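Local structure of Acarbose/maltose binding protein GacH (Streptomyces glaucescens, 3K01) at residues P189-G201 against V284-G296. The protein binds acarbose and an acarbose homolog as the solute receptor of an ABC transporter, and probably maltose. Sequence-based numbering, arbitrary orientation.
Sequences PYWFLPYLYGEGG and VPAGSAGQGSPQG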
ATOM      1  N   PRO A 189       3.707 -12.194   0.538  1.00  7.84           N
ATOM      2  CA  PRO A 189       3.816 -12.014  -0.904  1.00  7.69           C
ATOM      3  C   PRO A 189       3.873 -10.547  -1.321  1.00  6.96           C
ATOM      4  O   PRO A 189       4.342 -10.254  -2.406  1.00  7.05           O
ATOM      5  CB  PRO A 189       2.529 -12.673  -1.427  1.00  8.40           C
ATOM      6  CG  PRO A 189       1.587 -12.571  -0.315  1.00  9.13           C
ATOM      7  CD  PRO A 189       2.394 -12.733   0.939  1.00  8.25           C
ATOM      8  N   TYR A 190       3.436  -9.627  -0.456  1.00  6.91           N
ATOM      9  CA  TYR A 190       3.502  -8.210  -0.835  1.00  6.76           C
ATOM     10  C   TYR A 190       4.962  -7.790  -1.070  1.00  6.84           C
ATOM     11  O   TYR A 190       5.244  -6.945  -1.910  1.00  6.71           O
ATOM     12  CB  TYR A 190       2.858  -7.403   0.280  1.00  7.80           C
ATOM     13  CG  TYR A 190       2.460  -5.993  -0.075  1.00  7.14           C
ATOM     14  CD1 TYR A 190       1.507  -5.742  -1.070  1.00  7.60           C
ATOM     15  CD2 TYR A 190       2.973  -4.911   0.633  1.00  7.04           C
ATOM     16  CE1 TYR A 190       1.079  -4.474  -1.338  1.00  8.66           C
ATOM     17  CE2 TYR A 190       2.567  -3.610   0.322  1.00  8.13           C
ATOM     18  CZ  TYR A 190       1.594  -3.431  -0.636  1.00  7.92           C
ATOM     19  OH  TYR A 190       1.175  -2.151  -0.956  1.00 10.58           O
ATOM     20  N   TRP A 191       5.881  -8.444  -0.339  1.00  6.66           N
ATOM     21  CA  TRP A 191       7.304  -8.168  -0.460  1.00  7.13           C
ATOM     22  C   TRP A 191       7.960  -8.795  -1.672  1.00  7.14           C
ATOM     23  O   TRP A 191       9.117  -8.495  -1.952  1.00  7.88           O
ATOM     24  CB  TRP A 191       8.044  -8.578   0.821  1.00  7.30           C
ATOM     25  CG  TRP A 191       8.012  -7.507   1.939  1.00  7.18           C
ATOM     26  CD1 TRP A 191       9.069  -6.723   2.321  1.00  7.99           C
ATOM     27  CD2 TRP A 191       6.916  -7.143   2.799  1.00  7.24           C
ATOM     28  NE1 TRP A 191       8.688  -5.895   3.349  1.00  8.92           N
ATOM     29  CE2 TRP A 191       7.377  -6.116   3.662  1.00  7.80           C
ATOM     30  CE3 TRP A 191       5.588  -7.571   2.919  1.00  9.34           C
ATOM     31  CZ2 TRP A 191       6.552  -5.515   4.629  1.00  9.38           C
ATOM     32  CZ3 TRP A 191       4.768  -6.978   3.877  1.00 10.17           C
ATOM     33  CH2 TRP A 191       5.250  -5.960   4.718  1.00 10.10           C
ATOM     34  N   PHE A 192       7.246  -9.649  -2.407  1.00  6.63           N
ATOM     35  CA  PHE A 192       7.763 -10.098  -3.680  1.00  7.03           C
ATOM     36  C   PHE A 192       7.641  -9.032  -4.766  1.00  6.81           C
ATOM     37  O   PHE A 192       8.428  -8.994  -5.717  1.00  6.37           O
ATOM     38  CB  PHE A 192       7.013 -11.381  -4.097  1.00  7.76           C
ATOM     39  CG  PHE A 192       7.447 -11.951  -5.406  1.00  8.05           C
ATOM     40  CD1 PHE A 192       8.706 -12.529  -5.529  1.00  9.47           C
ATOM     41  CD2 PHE A 192       6.600 -11.942  -6.502  1.00  8.40           C
ATOM     42  CE1 PHE A 192       9.105 -13.118  -6.758  1.00 10.89           C
ATOM     43  CE2 PHE A 192       7.010 -12.539  -7.738  1.00  8.82           C
ATOM     44  CZ  PHE A 192       8.245 -13.104  -7.845  1.00  9.70           C
ATOM     45  N   LEU A 193       6.605  -8.197  -4.639  1.00  6.48           N
ATOM     46  CA  LEU A 193       6.245  -7.331  -5.737  1.00  6.59           C
ATOM     47  C   LEU A 193       7.346  -6.360  -6.181  1.00  6.60           C
ATOM     48  O   LEU A 193       7.532  -6.169  -7.382  1.00  6.62           O
ATOM     49  CB  LEU A 193       4.897  -6.629  -5.467  1.00  7.38           C
ATOM     50  CG  LEU A 193       3.712  -7.595  -5.323  1.00  7.31           C
ATOM     51  CD1 LEU A 193       2.453  -6.817  -4.955  1.00  9.38           C
ATOM     52  CD2 LEU A 193       3.456  -8.357  -6.624  1.00  9.79           C
ATOM     53  N   PRO A 194       8.122  -5.776  -5.252  1.00  5.66           N
ATOM     54  CA  PRO A 194       9.234  -4.937  -5.745  1.00  6.35           C
ATOM     55  C   PRO A 194      10.186  -5.657  -6.694  1.00  6.31           C
ATOM     56  O   PRO A 194      10.677  -5.056  -7.647  1.00  6.70           O
ATOM     57  CB  PRO A 194       9.961  -4.552  -4.442  1.00  6.82           C
ATOM     58  CG  PRO A 194       8.860  -4.518  -3.423  1.00  6.19           C
ATOM     59  CD  PRO A 194       8.024  -5.738  -3.772  1.00  6.22           C
ATOM     60  N   TYR A 195      10.449  -6.936  -6.419  1.00  6.42           N
ATOM     61  CA  TYR A 195      11.317  -7.715  -7.310  1.00  6.87           C
ATOM     62  C   TYR A 195      10.683  -7.980  -8.667  1.00  7.20           C
ATOM     63  O   TYR A 195      11.360  -7.926  -9.698  1.00  7.56           O
ATOM     64  CB  TYR A 195      11.765  -9.027  -6.633  1.00  7.41           C
ATOM     65  CG  TYR A 195      12.510  -8.725  -5.349  1.00  7.68           C
ATOM     66  CD1 TYR A 195      13.768  -8.129  -5.352  1.00  9.28           C
ATOM     67  CD2 TYR A 195      11.924  -8.983  -4.136  1.00  8.45           C
ATOM     68  CE1 TYR A 195      14.414  -7.817  -4.153  1.00  9.74           C
ATOM     69  CE2 TYR A 195      12.550  -8.684  -2.943  1.00  9.87           C
ATOM     70  CZ  TYR A 195      13.805  -8.108  -2.978  1.00  9.65           C
ATOM     71  OH  TYR A 195      14.402  -7.765  -1.770  1.00 11.75           O
ATOM     72  N   LEU A 196       9.374  -8.255  -8.665  1.00  7.02           N
ATOM     73  CA  LEU A 196       8.650  -8.438  -9.913  1.00  7.15           C
ATOM     74  C   LEU A 196       8.690  -7.149 -10.747  1.00  7.22           C
ATOM     75  O   LEU A 196       9.047  -7.165 -11.931  1.00  8.01           O
ATOM     76  CB  LEU A 196       7.219  -8.861  -9.629  1.00  7.18           C
ATOM     77  CG  LEU A 196       6.370  -9.096 -10.897  1.00  7.38           C
ATOM     78  CD1 LEU A 196       6.925 -10.244 -11.757  1.00  8.89           C
ATOM     79  CD2 LEU A 196       4.964  -9.361 -10.484  1.00  8.89           C
ATOM     80  N   TYR A 197       8.370  -6.014 -10.113  1.00  6.89           N
ATOM     81  CA  TYR A 197       8.366  -4.735 -10.825  1.00  7.16           C
ATOM     82  C   TYR A 197       9.791  -4.388 -11.275  1.00  7.49           C
ATOM     83  O   TYR A 197       9.990  -3.809 -12.348  1.00  8.07           O
ATOM     84  CB  TYR A 197       7.786  -3.643  -9.918  1.00  7.34           C
ATOM     85  CG  TYR A 197       6.376  -3.900  -9.430  1.00  6.46           C
ATOM     86  CD1 TYR A 197       5.441  -4.599 -10.206  1.00  7.05           C
ATOM     87  CD2 TYR A 197       5.984  -3.474  -8.170  1.00  6.32           C
ATOM     88  CE1 TYR A 197       4.148  -4.806  -9.742  1.00  8.38           C
ATOM     89  CE2 TYR A 197       4.722  -3.664  -7.716  1.00  7.28           C
ATOM     90  CZ  TYR A 197       3.799  -4.364  -8.479  1.00  7.36           C
ATOM     91  OH  TYR A 197       2.511  -4.545  -8.006  1.00  8.65           O
ATOM     92  N   GLY A 198      10.777  -4.758 -10.458  1.00  6.95           N
ATOM     93  CA  GLY A 198      12.167  -4.478 -10.816  1.00  7.21           C
ATOM     94  C   GLY A 198      12.606  -5.218 -12.083  1.00  8.10           C
ATOM     95  O   GLY A 198      13.551  -4.801 -12.758  1.00  7.53           O
ATOM     96  N   GLU A 199      11.943  -6.335 -12.379  1.00  7.72           N
ATOM     97  CA  GLU A 199      12.225  -7.069 -13.612  1.00  7.94           C
ATOM     98  C   GLU A 199      11.333  -6.630 -14.755  1.00  8.51           C
ATOM     99  O   GLU A 199      11.346  -7.234 -15.842  1.00  9.67           O
ATOM    100  CB  GLU A 199      12.084  -8.572 -13.365  1.00  7.80           C
ATOM    101  CG  GLU A 199      13.127  -9.118 -12.395  1.00  9.08           C
ATOM    102  CD  GLU A 199      14.521  -8.681 -12.775  1.00  9.83           C
ATOM    103  OE1 GLU A 199      14.913  -8.987 -13.930  1.00 11.11           O
ATOM    104  OE2 GLU A 199      15.218  -8.028 -11.971  1.00  9.88           O
ATOM    105  N   GLY A 200      10.568  -5.573 -14.541  1.00  8.50           N
ATOM    106  CA  GLY A 200       9.662  -5.049 -15.563  1.00  9.83           C
ATOM    107  C   GLY A 200       8.416  -5.880 -15.695  1.00 10.05           C
ATOM    108  O   GLY A 200       7.724  -5.807 -16.717  1.00 11.26           O
ATOM    109  N   GLY A 201       8.111  -6.669 -14.676  1.00  8.25           N
ATOM    110  CA  GLY A 201       6.972  -7.587 -14.723  1.00  8.73           C
ATOM    111  C   GLY A 201       5.736  -7.072 -14.018  1.00  8.44           C
ATOM    112  O   GLY A 201       5.742  -5.983 -13.419  1.00  9.35           O
ATOM    113  N   VAL A 284      12.548   1.434  -3.191  1.00  6.65           N
ATOM    114  CA  VAL A 284      13.053   0.082  -3.407  1.00  7.12           C
ATOM    115  C   VAL A 284      14.019   0.065  -4.600  1.00  7.07           C
ATOM    116  O   VAL A 284      13.884   0.839  -5.557  1.00  7.33           O
ATOM    117  CB  VAL A 284      11.927  -0.953  -3.613  1.00  7.57           C
ATOM    118  CG1 VAL A 284      11.025  -1.015  -2.389  1.00  7.35           C
ATOM    119  CG2 VAL A 284      11.132  -0.685  -4.884  1.00  8.23           C
ATOM    120  N   PRO A 285      15.001  -0.836  -4.574  1.00  6.89           N
ATOM    121  CA  PRO A 285      15.932  -0.871  -5.701  1.00  6.95           C
ATOM    122  C   PRO A 285      15.299  -1.333  -7.011  1.00  7.19           C
ATOM    123  O   PRO A 285      14.379  -2.159  -7.016  1.00  8.15           O
ATOM    124  CB  PRO A 285      17.029  -1.870  -5.256  1.00  7.60           C
ATOM    125  CG  PRO A 285      16.375  -2.689  -4.229  1.00 10.57           C
ATOM    126  CD  PRO A 285      15.366  -1.810  -3.530  1.00  7.75           C
ATOM    127  N   ALA A 286      15.820  -0.814  -8.112  1.00  6.43           N
ATOM    128  CA  ALA A 286      15.524  -1.326  -9.448  1.00  7.01           C
ATOM    129  C   ALA A 286      15.990  -2.766  -9.596  1.00  7.40           C
ATOM    130  O   ALA A 286      16.860  -3.237  -8.845  1.00  9.29           O
ATOM    131  CB  ALA A 286      16.208  -0.460 -10.493  1.00  7.99           C
ATOM    132  N   GLY A 287      15.423  -3.460 -10.567  1.00  7.53           N
ATOM    133  CA  GLY A 287      15.954  -4.734 -11.018  1.00  8.82           C
ATOM    134  C   GLY A 287      16.547  -4.528 -12.398  1.00  9.62           C
ATOM    135  O   GLY A 287      16.982  -3.429 -12.755  1.00 10.10           O
ATOM    136  N   SER A 288      16.548  -5.591 -13.187  1.00  9.78           N
ATOM    137  CA  SER A 288      17.218  -5.540 -14.485  1.00 11.17           C
ATOM    138  C   SER A 288      16.447  -4.739 -15.519  1.00 11.49           C
ATOM    139  O   SER A 288      17.025  -4.335 -16.536  1.00 11.80           O
ATOM    140  CB  SER A 288      17.467  -6.955 -15.016  1.00 11.74           C
ATOM    141  OG  SER A 288      16.291  -7.523 -15.526  1.00 13.29           O
ATOM    142  N   ALA A 289      15.151  -4.514 -15.294  1.00 10.81           N
ATOM    143  CA  ALA A 289      14.297  -3.955 -16.362  1.00 11.49           C
ATOM    144  C   ALA A 289      13.176  -3.051 -15.849  1.00 12.06           C
ATOM    145  O   ALA A 289      12.172  -2.848 -16.532  1.00 14.08           O
ATOM    146  CB  ALA A 289      13.712  -5.089 -17.248  1.00 11.86           C
ATOM    147  N   GLY A 290      13.323  -2.510 -14.640  1.00 10.53           N
ATOM    148  CA  GLY A 290      12.293  -1.668 -14.071  1.00  9.83           C
ATOM    149  C   GLY A 290      12.595  -1.310 -12.630  1.00  8.31           C
ATOM    150  O   GLY A 290      13.624  -1.721 -12.059  1.00  8.26           O
ATOM    151  N   GLN A 291      11.704  -0.535 -12.038  1.00  8.04           N
ATOM    152  CA  GLN A 291      11.819  -0.159 -10.652  1.00  8.58           C
ATOM    153  C   GLN A 291      10.442   0.217 -10.173  1.00  8.82           C
ATOM    154  O   GLN A 291       9.794   1.108 -10.744  1.00 10.15           O
ATOM    155  CB  GLN A 291      12.770   1.020 -10.489  1.00  7.82           C
ATOM    156  CG  GLN A 291      13.035   1.347  -9.027  1.00  8.89           C
ATOM    157  CD  GLN A 291      14.101   2.416  -8.777  1.00  9.25           C
ATOM    158  OE1 GLN A 291      14.559   2.618  -7.626  1.00 10.98           O
ATOM    159  NE2 GLN A 291      14.520   3.078  -9.819  1.00  9.09           N
ATOM    160  N   GLY A 292       9.986  -0.425  -9.118  1.00  7.33           N
ATOM    161  CA  GLY A 292       8.693  -0.053  -8.574  1.00  6.84           C
ATOM    162  C   GLY A 292       8.370  -0.783  -7.307  1.00  6.57           C
ATOM    163  O   GLY A 292       8.905  -1.872  -7.042  1.00  6.87           O
ATOM    164  N   SER A 293       7.441  -0.216  -6.543  1.00  6.18           N
ATOM    165  CA  SER A 293       7.005  -0.776  -5.279  1.00  6.79           C
ATOM    166  C   SER A 293       5.483  -0.857  -5.289  1.00  7.29           C
ATOM    167  O   SER A 293       4.816  -0.067  -5.960  1.00  7.33           O
ATOM    168  CB  SER A 293       7.506   0.093  -4.114  1.00  6.52           C
ATOM    169  OG  SER A 293       7.228   1.459  -4.368  1.00  7.80           O
ATOM    170  N   PRO A 294       4.906  -1.816  -4.578  1.00  6.09           N
ATOM    171  CA  PRO A 294       3.453  -1.952  -4.625  1.00  6.99           C
ATOM    172  C   PRO A 294       2.730  -0.822  -3.904  1.00  7.75           C
ATOM    173  O   PRO A 294       3.244  -0.202  -2.975  1.00  7.63           O
ATOM    174  CB  PRO A 294       3.214  -3.286  -3.940  1.00  6.49           C
ATOM    175  CG  PRO A 294       4.387  -3.409  -2.963  1.00  6.76           C
ATOM    176  CD  PRO A 294       5.541  -2.828  -3.704  1.00  6.95           C
ATOM    177  N   GLN A 295       1.482  -0.620  -4.290  1.00  7.73           N
ATOM    178  CA  GLN A 295       0.687   0.513  -3.804  1.00  7.54           C
ATOM    179  C   GLN A 295      -0.296   0.086  -2.749  1.00  7.42           C
ATOM    180  O   GLN A 295      -1.051  -0.867  -2.949  1.00  8.27           O
ATOM    181  CB  GLN A 295      -0.128   1.032  -4.977  1.00  8.24           C
ATOM    182  CG  GLN A 295      -1.039   2.205  -4.640  1.00  8.42           C
ATOM    183  CD  GLN A 295      -1.913   2.592  -5.799  1.00  8.69           C
ATOM    184  OE1 GLN A 295      -1.712   2.139  -6.913  1.00  9.07           O
ATOM    185  NE2 GLN A 295      -2.868   3.486  -5.545  1.00  8.40           N
ATOM    186  N   GLY A 296      -0.306   0.797  -1.623  1.00  7.03           N
ATOM    187  CA  GLY A 296      -1.330   0.627  -0.612  1.00  7.67           C
ATOM    188  C   GLY A 296      -2.035   1.948  -0.344  1.00  6.62           C
ATOM    189  O   GLY A 296      -1.840   2.948  -1.042  1.00  7.12           O
TER
HETATM  190  O   HOH W   1      11.831  -2.475  -8.263  1.00  6.82           O
HETATM  191  O   HOH W   2       0.881  -2.673  -6.492  1.00  8.46           O
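P294 carries most of the apolar contact. Its CG lies over one face of the Y190 ring, 3.7 Å from the centroid and 16° off the normal, a CH-pi contact. The ring reaches this place because CG of Y190 is anti to the backbone N (chi1 -163°). CD of P294 meets CG of P194 at 3.7 Å, the two proline side chains crossing at about a right angle. CD1 of L193 touches CB of the same P294. Y197 turns its ring edge to the backbone, with G292 O and P294 N in the ring plane. L143 of strand 132-148 also packs against Y190, P194 and P294.

Helix 193-198 ends in a Schellman motif, with G200 as the C-prime residue at positive phi. In this solute-binding protein fold, the turn 287-290 before strand 293-302 meets that helix end.

Polar contacts gather here. A289 N donates to G198 O (3.0 Å, 164° at the hydrogen). The bent side chain of E199 takes two bonds from S288. S288 OG meets E199 OE1 on the syn side, tilted out of the carboxylate plane, at 2.6 Å. S288 N reaches E199 OE2 from above that plane at 3.0 Å. R220 forms a salt bridge to OE1.

Two waters bridge the segments. One accepts from G292 N and lies beside P194 O and P285 O. The other donates to Y197 OH (2.9 Å) and accepts from Q295 N.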